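Local atomic coordinates of lectin-like protein (Entamoeba histolytica HM-1:IMSS-A, PDB entry 5ZBT), a protein that is of unknown function but contains a legume lectin-like domain related to that of the cargo receptor ERGIC-53, and may bind mannose. Residues F128-P134 and S158-Q163. Sequence-based numbering, arbitrary orientation.
Sequences FEDVDIP and SVANIQ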
loop_
_atom_site.group_PDB
_atom_site.type_symbol
_atom_site.label_atom_id
_atom_site.label_comp_id
_atom_site.label_asym_id
_atom_site.label_seq_id
_atom_site.Cartn_x
_atom_site.Cartn_y
_atom_site.Cartn_z
ATOM N N PHE A 128 -6.204 9.787 4.837
ATOM C CA PHE A 128 -7.474 10.341 5.311
ATOM C C PHE A 128 -7.301 11.446 6.352
ATOM O O PHE A 128 -8.225 12.253 6.535
ATOM C CB PHE A 128 -8.358 9.243 5.939
ATOM C CG PHE A 128 -8.794 8.170 4.982
ATOM C CD1 PHE A 128 -7.960 7.086 4.708
ATOM C CD2 PHE A 128 -10.040 8.229 4.375
ATOM C CE1 PHE A 128 -8.360 6.088 3.829
ATOM C CE2 PHE A 128 -10.460 7.234 3.497
ATOM C CZ PHE A 128 -9.621 6.160 3.215
ATOM N N GLU A 129 -6.153 11.492 7.034
ATOM C CA GLU A 129 -5.919 12.438 8.121
ATOM C C GLU A 129 -5.880 13.872 7.598
ATOM O O GLU A 129 -5.096 14.191 6.698
ATOM C CB GLU A 129 -4.607 12.090 8.821
ATOM C CG GLU A 129 -4.318 12.891 10.089
ATOM C CD GLU A 129 -4.852 12.231 11.347
ATOM O OE1 GLU A 129 -4.527 12.709 12.447
ATOM O OE2 GLU A 129 -5.596 11.234 11.248
ATOM N N ASP A 130 -6.747 14.720 8.147
ATOM C CA ASP A 130 -6.791 16.165 7.938
ATOM C C ASP A 130 -7.315 16.595 6.571
ATOM O O ASP A 130 -7.229 17.784 6.240
ATOM C CB ASP A 130 -5.425 16.824 8.165
ATOM C CG ASP A 130 -4.900 16.630 9.575
ATOM O OD1 ASP A 130 -5.712 16.453 10.520
ATOM O OD2 ASP A 130 -3.660 16.647 9.734
ATOM N N VAL A 131 -7.877 15.695 5.771
ATOM C CA VAL A 131 -8.490 16.100 4.514
ATOM C C VAL A 131 -9.920 15.586 4.481
ATOM O O VAL A 131 -10.262 14.575 5.101
ATOM C CB VAL A 131 -7.710 15.604 3.279
ATOM C CG1 VAL A 131 -6.558 16.515 2.999
ATOM C CG2 VAL A 131 -7.231 14.153 3.474
ATOM N N ASP A 132 -10.761 16.299 3.731
ATOM C CA ASP A 132 -12.153 15.884 3.589
ATOM C C ASP A 132 -12.274 14.642 2.712
ATOM O O ASP A 132 -12.938 13.668 3.075
ATOM C CB ASP A 132 -12.983 17.027 3.008
ATOM C CG ASP A 132 -14.467 16.777 3.136
ATOM O OD1 ASP A 132 -14.943 16.614 4.279
ATOM O OD2 ASP A 132 -15.154 16.720 2.103
ATOM N N ILE A 133 -11.658 14.676 1.545
ATOM C CA ILE A 133 -11.638 13.560 0.602
ATOM C C ILE A 133 -10.261 12.921 0.703
ATOM O O ILE A 133 -9.258 13.647 0.727
ATOM C CB ILE A 133 -11.906 14.062 -0.833
ATOM C CG1 ILE A 133 -13.280 14.732 -0.925
ATOM C CG2 ILE A 133 -11.832 12.942 -1.856
ATOM C CD1 ILE A 133 -14.368 14.011 -0.152
ATOM N N PRO A 134 -10.159 11.594 0.778
ATOM C CA PRO A 134 -8.835 10.971 0.848
ATOM C C PRO A 134 -7.973 11.342 -0.354
ATOM O O PRO A 134 -8.456 11.539 -1.477
ATOM C CB PRO A 134 -9.142 9.469 0.883
ATOM C CG PRO A 134 -10.563 9.342 0.473
ATOM C CD PRO A 134 -11.239 10.606 0.896
ATOM N N SER A 158 -6.797 12.941 -5.710
ATOM C CA SER A 158 -7.849 12.875 -4.714
ATOM C C SER A 158 -8.962 12.020 -5.288
ATOM O O SER A 158 -9.354 12.229 -6.440
ATOM C CB SER A 158 -8.341 14.277 -4.379
ATOM O OG SER A 158 -9.235 14.260 -3.294
ATOM N N VAL A 159 -9.445 11.043 -4.512
ATOM C CA VAL A 159 -10.519 10.162 -4.966
ATOM C C VAL A 159 -11.521 9.951 -3.840
ATOM O O VAL A 159 -11.159 9.458 -2.766
ATOM C CB VAL A 159 -10.012 8.801 -5.466
ATOM C CG1 VAL A 159 -11.217 7.919 -5.837
ATOM C CG2 VAL A 159 -9.104 8.982 -6.671
ATOM N N ALA A 160 -12.789 10.264 -4.107
ATOM C CA ALA A 160 -13.836 10.141 -3.107
ATOM C C ALA A 160 -14.266 8.691 -2.925
ATOM O O ALA A 160 -14.211 7.882 -3.853
ATOM C CB ALA A 160 -15.052 10.984 -3.498
ATOM N N ASN A 161 -14.684 8.378 -1.695
ATOM C CA ASN A 161 -15.407 7.168 -1.313
ATOM C C ASN A 161 -14.531 5.918 -1.235
ATOM O O ASN A 161 -15.038 4.802 -1.397
ATOM C CB ASN A 161 -16.583 6.927 -2.261
ATOM C CG ASN A 161 -17.581 8.071 -2.244
ATOM O OD1 ASN A 161 -17.928 8.624 -3.291
ATOM N ND2 ASN A 161 -18.040 8.436 -1.050
ATOM N N ILE A 162 -13.241 6.073 -0.924
ATOM C CA ILE A 162 -12.348 4.914 -0.909
ATOM C C ILE A 162 -12.771 3.915 0.165
ATOM O O ILE A 162 -12.919 2.717 -0.111
ATOM C CB ILE A 162 -10.884 5.344 -0.739
ATOM C CG1 ILE A 162 -10.361 5.970 -2.028
ATOM C CG2 ILE A 162 -10.033 4.146 -0.403
ATOM C CD1 ILE A 162 -9.039 6.713 -1.844
ATOM N N GLN A 163 -12.995 4.378 1.401
ATOM C CA GLN A 163 -13.412 3.415 2.416
ATOM C C GLN A 163 -14.918 3.254 2.505
ATOM O O GLN A 163 -15.372 2.244 3.060
ATOM C CB GLN A 163 -12.850 3.760 3.809
ATOM C CG GLN A 163 -13.541 4.869 4.549
ATOM C CD GLN A 163 -14.777 4.420 5.308
ATOM O OE1 GLN A 163 -15.814 5.076 5.228
ATOM N NE2 GLN A 163 -14.682 3.306 6.038
#
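Pro-134 meets the 158-163 segment with both its carbonyl and its ring. The carbonyl oxygen accepts the backbone N-H of Val-159, Val-159 N to Pro-134 O 3.2 Å, with a C=O...N angle of 161°. The Ser-158 hydroxyl adds a weak, long hydrogen bond, Ser-158 OG to Pro-134 O 3.4 Å. Ser-158 OG stands anti to the residue's own N, which turns the hydroxyl toward Ile-133 and Pro-134. Ser-158 CA also makes a CH...O contact with this oxygen.

The rest is van der Waals packing, mostly apolar. Ile-133 lays its CG2 methyl over the start of the loop, against Ser-158 OG and the peptide joining Val-159 to Ala-160, and reaches Ala-160 CB at 4.1 Å. The Pro-134 ring runs antiparallel past the Ile-162 side chain, its CG 3.8 Å from Ile-162 CD1, while Val-159 O lies beside the ring's CG. Within its own segment Pro-134 sets CB over one face of the Phe-128 ring, offset toward the rim. The far end of that ring touches Ile-162 CG2 obliquely through CZ, and Phe-128 CE2 lies 4.0 Å from Gln-163 CG. Gln-163 makes this contact with its aliphatic part; the chain then bends at chi2 (84°), and its amide, turned 78° from the ring, leads away to a weak hydrogen bond with Ile-88 O.

Both segments are loops of the lectin-type beta sandwich. The first, which opens with a type II turn from Phe-128 to Val-131, links the adjacent antiparallel strands 122-127 and 135-142; the second leaves edge strand 153-158 and crosses to strand 170-176 of the other sheet. Phe-128 and Ile-162 also pack on strand 80-90, and Val-159 and Ile-162 on strand 181-188, so the contact joins the two sheets at this end.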